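Local coordinates for protein O-phospho-L-seryl-tRNA:Cys-tRNA synthase (Methanocaldococcus jannaschii DSM 2661, PDB 5X6B) that probably converts O-phosphoseryl-tRNA into cysteinyl-tRNA in a pyridoxal phosphate-dependent reaction, at residues B[73-78]-B[300-305]; B[168-173]-B[337-342]; B[348-353]-B[387-392]. All blocks are in the same frame, centred on the assembly; numbering follows the deposited sequence.

Following the chain from the N terminus, residues 73-78 open contact 1, which closes at 300-305, with 221 residues in between. The segment 168-173 lies inside that loop, but its partner 337-342 comes after it, so contacts 1 and 2 cross. Contact 3 follows both: 348-353 meets 387-392 and closes a short loop of 33 residues. Contact 1 pairs two helices on the opposite side of the chain's centre from the other two. Contact 2 ties the loop after strand 160-166 of the seven-stranded sheet to the three-stranded sheet near the C terminus. Contact 3 lies within that small sheet. Contacts 2 and 3 touch where strands 337-338 and 349-352 run side by side.

Contact 1: residues B[73-78]-B[300-305]; sequences KAVYEY and IVTLMA
V301 points its side chain at A74 and Y78, and its two methyls share the work. From CB, the first torsion (chi1 175°) sets CG1 opposite the backbone N. This methyl touches two partners: CD2 of Y78 is 3.7 Å from V301 CG1, and CB of A74 is 3.8 Å from V301 CG1. The other methyl, CG2, lies over one face of the Y78 ring, 4.1 Å above its plane and shifted toward the rim near CG. The Y78 side chain crosses V301 at about a right angle.

The two elements are a roughly antiparallel helix pair, with segment axes 9.2 Å apart at 145°. Small residues line the approach. A74 CB also meets A305 CB, at 3.8 Å, one turn further along the second helix from V301. On the flank, methyl meets methyl: V75 CG2 is 3.6 Å from T302 CG2. The hydroxyl of T302 is engaged within its own chain, with P299 O and S260 N. The second subunit packs here too. Its W79 lies against V75 and its S50 against Y78, just past the end of helix 69-77.

Contact 2: residues B[168-173]-B[337-342]; sequences EEYPTY and KQLGIK
Two torsions bring Y170 and L339 together. In Y170, chi1 of -172° places the ring opposite the backbone N. In L339, CG stands opposite the carbonyl carbon (chi1 -66°), and from there CD2 meets the ring and P171. The loop 168-173 makes a tight turn of type VIa, with a cis peptide bond between Y170 and P171. As is common in such aromatic-cis-proline turns, the proline lies on the ring: P171 CB is 3.5 Å above the plane of the Y170 ring, over its centre.

L339 extends this apolar group. Its CD2 is 3.8 Å from P171 CB and 3.9 Å from Y170 CE1, approaching the ring obliquely. Further out, the bent end of K337 lies by the tyrosine hydroxyl, with K337 CE 3.8 Å from Y170 OH. That hydroxyl is hydrogen-bonded to E352 OE1 on the neighbouring strand 349-352. The turn that follows the large-sheet strand 160-166 is thus fixed to the small three-stranded sheet.

The backbones meet at G340. Its N donates to P171 O at 2.8 Å, with an N-H...O angle of 164°; the donor is tilted from the carbonyl plane. The backbone of G340 has a positive phi, and a side chain there would be pressed against the carbonyl oxygen of L339, which accounts for the glycine. N208 bridges the two segments: its ND2 donates to T172 O, and its OD1 accepts from I341 N. The same T172 O also receives a CA-H...O contact from G340 CA at 3.1 Å. The methyl CG2 of T172 meets the same glycine at its carbonyl, 3.5 Å from G340 O.

Contact 3: residues B[348-353]-B[387-392]; sequences LIKFET and TKEIKM
Strands 349-352 and 389-392, the middle and one outer strand of the small three-stranded sheet, pair antiparallel from I349 opposite M392 to E352 opposite E389. I349 and M392 exchange two backbone hydrogen bonds, with I349 N 2.9 Å from M392 O. F351 and I390 do the same. Beyond them, T353 N donates to K388 O at 2.8 Å.

On the face with F351 and M392, the sulfur comes in at the edge of the phenyl ring, in its plane. This is a Met-aromatic contact, with M392 SD 4.0 Å from F351 CE2. I349 CG2 lies over one face of the same ring, toward its rim, and I390 CG1 touches F351 CB at 4.0 Å. Helix 317-331 packs on this side of the sheet, with V327 against M392 and L331 against F351.

The other face is charged. K350 runs out fully extended, with CG opposite the backbone N (chi1 -174°). Its ammonium forms a salt bridge with E389, NZ to OE1 3.4 Å, and a second one with E205. With an alanine in place of E389 the carboxylate is gone, and the K350 ammonium would probably lose this salt bridge and lean more on E205, its tip freer to turn. K391 crosses K350 at a slant, K391 CG to K350 CG 4.1 Å, and K391 NZ is hydrogen-bonded to G204 O.

Contact 1: residues B[73-78]-B[300-305]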
# COMPACT_ATOMS: atom_id res chain seq x y z
N LYS B 73 -2.57 9.40 1.87
CA LYS B 73 -4.01 9.57 1.90
C LYS B 73 -4.69 8.32 1.36
O LYS B 73 -5.70 7.87 1.91
CB LYS B 73 -4.44 10.79 1.08
CG LYS B 73 -3.90 12.11 1.60
CD LYS B 73 -4.30 13.25 0.68
CE LYS B 73 -3.62 14.54 1.10
NZ LYS B 73 -3.94 15.64 0.16
N ALA B 74 -4.13 7.78 0.29
CA ALA B 74 -4.66 6.57 -0.33
C ALA B 74 -4.58 5.38 0.64
O ALA B 74 -5.47 4.54 0.67
CB ALA B 74 -3.92 6.27 -1.62
N VAL B 75 -3.51 5.34 1.43
CA VAL B 75 -3.36 4.32 2.47
C VAL B 75 -4.50 4.40 3.48
O VAL B 75 -5.11 3.39 3.83
CB VAL B 75 -2.02 4.45 3.21
CG1 VAL B 75 -1.97 3.52 4.41
CG2 VAL B 75 -0.86 4.17 2.28
N TYR B 76 -4.79 5.62 3.94
CA TYR B 76 -5.86 5.84 4.91
C TYR B 76 -7.20 5.34 4.39
O TYR B 76 -8.03 4.85 5.16
CB TYR B 76 -5.95 7.33 5.26
CG TYR B 76 -7.22 7.72 5.98
CD1 TYR B 76 -7.34 7.58 7.35
CD2 TYR B 76 -8.32 8.21 5.27
CE1 TYR B 76 -8.51 7.92 8.01
CE2 TYR B 76 -9.48 8.55 5.92
CZ TYR B 76 -9.58 8.41 7.29
OH TYR B 76 -10.74 8.76 7.93
N GLU B 77 -7.42 5.46 3.09
CA GLU B 77 -8.64 4.97 2.46
C GLU B 77 -8.66 3.46 2.29
O GLU B 77 -9.73 2.85 2.19
CB GLU B 77 -8.81 5.62 1.09
CG GLU B 77 -8.95 7.11 1.14
CD GLU B 77 -10.25 7.54 1.78
OE1 GLU B 77 -11.25 6.82 1.63
OE2 GLU B 77 -10.26 8.60 2.45
N TYR B 78 -7.48 2.85 2.25
CA TYR B 78 -7.35 1.45 1.84
C TYR B 78 -6.53 0.58 2.79
O TYR B 78 -5.83 -0.30 2.32
CB TYR B 78 -6.71 1.37 0.44
CG TYR B 78 -7.59 1.79 -0.73
CD1 TYR B 78 -8.38 0.86 -1.40
CD2 TYR B 78 -7.59 3.10 -1.19
CE1 TYR B 78 -9.16 1.23 -2.48
CE2 TYR B 78 -8.38 3.48 -2.27
CZ TYR B 78 -9.15 2.54 -2.91
OH TYR B 78 -9.93 2.91 -3.98
N ILE B 300 -0.11 -1.80 -4.17
CA ILE B 300 -0.49 -1.43 -5.53
C ILE B 300 -1.26 -0.11 -5.50
O ILE B 300 -1.22 0.68 -6.46
CB ILE B 300 -1.33 -2.55 -6.21
CG1 ILE B 300 -1.57 -2.22 -7.69
CG2 ILE B 300 -2.65 -2.76 -5.50
CD1 ILE B 300 -0.30 -2.14 -8.51
N VAL B 301 -1.95 0.14 -4.39
CA VAL B 301 -2.69 1.38 -4.22
C VAL B 301 -1.73 2.56 -4.06
O VAL B 301 -1.97 3.63 -4.62
CB VAL B 301 -3.64 1.30 -3.02
CG1 VAL B 301 -4.33 2.65 -2.79
CG2 VAL B 301 -4.66 0.21 -3.26
N THR B 302 -0.66 2.36 -3.30
CA THR B 302 0.35 3.40 -3.15
C THR B 302 1.07 3.63 -4.48
O THR B 302 1.42 4.76 -4.81
CB THR B 302 1.38 3.05 -2.06
OG1 THR B 302 2.09 1.86 -2.42
CG2 THR B 302 0.68 2.84 -0.73
N LEU B 303 1.27 2.56 -5.24
CA LEU B 303 1.95 2.65 -6.53
C LEU B 303 1.15 3.50 -7.52
O LEU B 303 1.71 4.34 -8.23
CB LEU B 303 2.19 1.25 -7.11
CG LEU B 303 3.06 1.13 -8.37
CD1 LEU B 303 4.46 1.68 -8.13
CD2 LEU B 303 3.13 -0.32 -8.83
N MET B 304 -0.16 3.28 -7.55
CA MET B 304 -1.05 4.10 -8.38
C MET B 304 -1.14 5.54 -7.87
O MET B 304 -1.26 6.48 -8.66
CB MET B 304 -2.45 3.48 -8.44
CG MET B 304 -2.55 2.19 -9.23
SD MET B 304 -4.25 1.58 -9.37
CE MET B 304 -4.55 1.03 -7.70
N ALA B 305 -1.08 5.70 -6.56
CA ALA B 305 -1.18 7.03 -5.95
C ALA B 305 0.10 7.85 -6.14
O ALA B 305 0.05 9.05 -6.40
CB ALA B 305 -1.52 6.90 -4.48

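Contact 2: residues B[168-173]-B[337-342]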
# COMPACT_ATOMS: atom_id res chain seq x y z
N GLU B 168 36.47 -3.18 -16.45
CA GLU B 168 37.48 -2.80 -15.48
C GLU B 168 36.92 -3.03 -14.10
O GLU B 168 35.78 -2.68 -13.83
CB GLU B 168 37.88 -1.33 -15.63
CG GLU B 168 38.77 -0.85 -14.49
CD GLU B 168 39.05 0.63 -14.54
OE1 GLU B 168 38.38 1.34 -15.32
OE2 GLU B 168 39.95 1.10 -13.80
N GLU B 169 37.71 -3.64 -13.22
CA GLU B 169 37.25 -3.83 -11.85
C GLU B 169 37.54 -2.56 -11.05
O GLU B 169 36.94 -1.52 -11.31
CB GLU B 169 37.89 -5.07 -11.23
CG GLU B 169 37.70 -6.32 -12.07
CD GLU B 169 37.58 -7.59 -11.24
OE1 GLU B 169 37.33 -7.48 -10.02
OE2 GLU B 169 37.74 -8.70 -11.80
N TYR B 170 38.46 -2.63 -10.08
CA TYR B 170 38.75 -1.46 -9.25
C TYR B 170 39.25 -0.29 -10.09
O TYR B 170 40.08 -0.47 -10.99
CB TYR B 170 39.77 -1.81 -8.17
CG TYR B 170 39.98 -0.69 -7.17
CD1 TYR B 170 39.14 -0.56 -6.07
CD2 TYR B 170 41.00 0.23 -7.33
CE1 TYR B 170 39.32 0.46 -5.15
CE2 TYR B 170 41.19 1.26 -6.42
CZ TYR B 170 40.34 1.37 -5.33
OH TYR B 170 40.53 2.39 -4.43
N PRO B 171 38.75 0.93 -9.81
CA PRO B 171 37.72 1.21 -8.80
C PRO B 171 36.33 1.42 -9.39
O PRO B 171 35.35 1.54 -8.65
CB PRO B 171 38.22 2.49 -8.15
CG PRO B 171 38.84 3.23 -9.32
CD PRO B 171 39.37 2.17 -10.28
N THR B 172 36.23 1.49 -10.72
CA THR B 172 34.96 1.75 -11.37
C THR B 172 34.02 0.54 -11.39
O THR B 172 32.80 0.70 -11.33
CB THR B 172 35.17 2.23 -12.82
OG1 THR B 172 36.05 1.33 -13.50
CG2 THR B 172 35.77 3.63 -12.82
N TYR B 173 34.59 -0.66 -11.46
CA TYR B 173 33.80 -1.89 -11.55
C TYR B 173 32.75 -1.82 -12.66
O TYR B 173 31.59 -2.17 -12.45
CB TYR B 173 33.16 -2.20 -10.20
CG TYR B 173 34.18 -2.56 -9.15
CD1 TYR B 173 34.67 -3.85 -9.05
CD2 TYR B 173 34.66 -1.60 -8.26
CE1 TYR B 173 35.61 -4.19 -8.09
CE2 TYR B 173 35.61 -1.93 -7.30
CZ TYR B 173 36.08 -3.23 -7.23
OH TYR B 173 37.01 -3.58 -6.28
N LYS B 337 36.77 8.52 -1.23
CA LYS B 337 36.97 8.25 -2.64
C LYS B 337 35.73 7.60 -3.23
O LYS B 337 35.34 6.50 -2.83
CB LYS B 337 38.19 7.35 -2.87
CG LYS B 337 38.44 7.00 -4.33
CD LYS B 337 39.70 6.15 -4.49
CE LYS B 337 39.99 5.84 -5.96
NZ LYS B 337 40.16 7.08 -6.77
N GLN B 338 35.09 8.28 -4.18
CA GLN B 338 33.95 7.70 -4.86
C GLN B 338 34.38 6.48 -5.65
O GLN B 338 35.32 6.53 -6.44
CB GLN B 338 33.28 8.71 -5.81
CG GLN B 338 32.11 8.10 -6.57
CD GLN B 338 31.90 8.72 -7.93
OE1 GLN B 338 32.06 9.93 -8.11
NE2 GLN B 338 31.55 7.89 -8.91
N LEU B 339 33.69 5.36 -5.43
CA LEU B 339 33.94 4.17 -6.22
C LEU B 339 32.96 4.16 -7.38
O LEU B 339 32.01 4.93 -7.41
CB LEU B 339 33.79 2.91 -5.37
CG LEU B 339 34.85 2.79 -4.27
CD1 LEU B 339 34.66 1.52 -3.46
CD2 LEU B 339 36.24 2.86 -4.88
N GLY B 340 33.22 3.29 -8.35
CA GLY B 340 32.34 3.18 -9.50
C GLY B 340 32.66 4.20 -10.57
O GLY B 340 33.60 4.99 -10.44
N ILE B 341 31.86 4.19 -11.63
CA ILE B 341 32.00 5.12 -12.73
C ILE B 341 31.87 6.59 -12.30
O ILE B 341 30.90 6.97 -11.63
CB ILE B 341 30.94 4.81 -13.82
CG1 ILE B 341 31.20 3.43 -14.42
CG2 ILE B 341 30.93 5.90 -14.88
CD1 ILE B 341 30.19 3.00 -15.48
N LYS B 342 32.85 7.40 -12.68
CA LYS B 342 32.79 8.85 -12.49
C LYS B 342 32.54 9.56 -13.83
O LYS B 342 33.13 9.19 -14.84
CB LYS B 342 34.08 9.39 -11.87
CG LYS B 342 34.32 8.97 -10.44
CD LYS B 342 35.61 9.58 -9.91
CE LYS B 342 35.89 9.16 -8.48
NZ LYS B 342 37.25 9.55 -8.02

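Contact 3: residues B[348-353]-B[387-392]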
# COMPACT_ATOMS: atom_id res chain seq x y z
N LEU B 348 23.06 6.44 -6.09
CA LEU B 348 23.69 5.52 -5.15
C LEU B 348 25.19 5.74 -5.15
O LEU B 348 25.86 5.50 -6.16
CB LEU B 348 23.35 4.06 -5.50
CG LEU B 348 23.54 2.97 -4.44
CD1 LEU B 348 22.89 1.68 -4.91
CD2 LEU B 348 25.00 2.71 -4.07
N ILE B 349 25.74 6.18 -4.03
CA ILE B 349 27.17 6.43 -3.93
C ILE B 349 27.87 5.43 -3.02
O ILE B 349 27.42 5.18 -1.91
CB ILE B 349 27.46 7.85 -3.40
CG1 ILE B 349 26.65 8.90 -4.17
CG2 ILE B 349 28.94 8.16 -3.48
CD1 ILE B 349 26.76 10.29 -3.56
N LYS B 350 28.97 4.88 -3.51
CA LYS B 350 29.83 4.06 -2.66
C LYS B 350 31.20 4.70 -2.49
O LYS B 350 31.96 4.83 -3.45
CB LYS B 350 29.97 2.65 -3.22
CG LYS B 350 30.74 1.70 -2.31
CD LYS B 350 30.77 0.30 -2.88
CE LYS B 350 31.47 -0.67 -1.94
NZ LYS B 350 31.48 -2.05 -2.50
N PHE B 351 31.50 5.11 -1.26
CA PHE B 351 32.79 5.72 -0.94
C PHE B 351 33.74 4.72 -0.33
O PHE B 351 33.36 3.93 0.53
CB PHE B 351 32.62 6.90 0.04
CG PHE B 351 31.98 8.12 -0.55
CD1 PHE B 351 32.61 8.83 -1.57
CD2 PHE B 351 30.78 8.60 -0.06
CE1 PHE B 351 32.03 9.96 -2.10
CE2 PHE B 351 30.19 9.73 -0.58
CZ PHE B 351 30.82 10.42 -1.61
N GLU B 352 35.00 4.77 -0.75
CA GLU B 352 36.06 4.15 0.03
C GLU B 352 36.48 5.18 1.07
O GLU B 352 36.83 6.31 0.72
CB GLU B 352 37.24 3.74 -0.84
CG GLU B 352 38.35 3.04 -0.07
CD GLU B 352 39.55 2.73 -0.94
OE1 GLU B 352 39.56 3.18 -2.11
OE2 GLU B 352 40.47 2.05 -0.45
N THR B 353 36.41 4.81 2.34
CA THR B 353 36.61 5.77 3.42
C THR B 353 37.71 5.36 4.39
O THR B 353 37.42 4.97 5.52
CB THR B 353 35.30 5.99 4.20
OG1 THR B 353 34.86 4.75 4.76
CG2 THR B 353 34.22 6.54 3.29
N THR B 387 33.56 0.85 8.39
CA THR B 387 34.30 2.10 8.22
C THR B 387 35.17 2.12 6.96
O THR B 387 35.56 3.18 6.49
CB THR B 387 35.19 2.40 9.45
OG1 THR B 387 36.09 1.30 9.69
CG2 THR B 387 34.34 2.62 10.70
N LYS B 388 35.45 0.95 6.41
CA LYS B 388 36.26 0.88 5.19
C LYS B 388 35.50 1.44 3.99
O LYS B 388 36.07 2.10 3.12
CB LYS B 388 36.70 -0.56 4.92
CG LYS B 388 37.84 -0.97 5.81
CD LYS B 388 38.53 -2.27 5.42
CE LYS B 388 39.43 -2.71 6.57
NZ LYS B 388 39.89 -4.12 6.52
N GLU B 389 34.19 1.20 3.98
CA GLU B 389 33.31 1.68 2.93
C GLU B 389 32.02 2.21 3.56
O GLU B 389 31.69 1.85 4.69
CB GLU B 389 32.99 0.55 1.95
CG GLU B 389 34.12 0.18 1.02
CD GLU B 389 33.96 -1.21 0.42
OE1 GLU B 389 32.89 -1.82 0.60
OE2 GLU B 389 34.92 -1.69 -0.23
N ILE B 390 31.32 3.09 2.84
CA ILE B 390 29.92 3.40 3.14
C ILE B 390 29.10 3.55 1.86
O ILE B 390 29.60 4.00 0.83
CB ILE B 390 29.75 4.71 3.96
CG1 ILE B 390 30.34 5.91 3.23
CG2 ILE B 390 30.34 4.58 5.36
CD1 ILE B 390 30.12 7.22 3.94
N LYS B 391 27.84 3.14 1.93
CA LYS B 391 26.90 3.38 0.84
C LYS B 391 25.83 4.36 1.29
O LYS B 391 25.26 4.22 2.38
CB LYS B 391 26.26 2.07 0.37
CG LYS B 391 27.22 1.14 -0.36
CD LYS B 391 26.61 -0.23 -0.61
CE LYS B 391 25.35 -0.13 -1.44
NZ LYS B 391 24.82 -1.50 -1.75
N MET B 392 25.56 5.36 0.46
CA MET B 392 24.56 6.36 0.79
C MET B 392 23.89 6.92 -0.45
O MET B 392 24.39 6.78 -1.57
CB MET B 392 25.19 7.50 1.59
CG MET B 392 26.47 8.03 1.00
SD MET B 392 27.12 9.45 1.90
CE MET B 392 25.91 10.69 1.48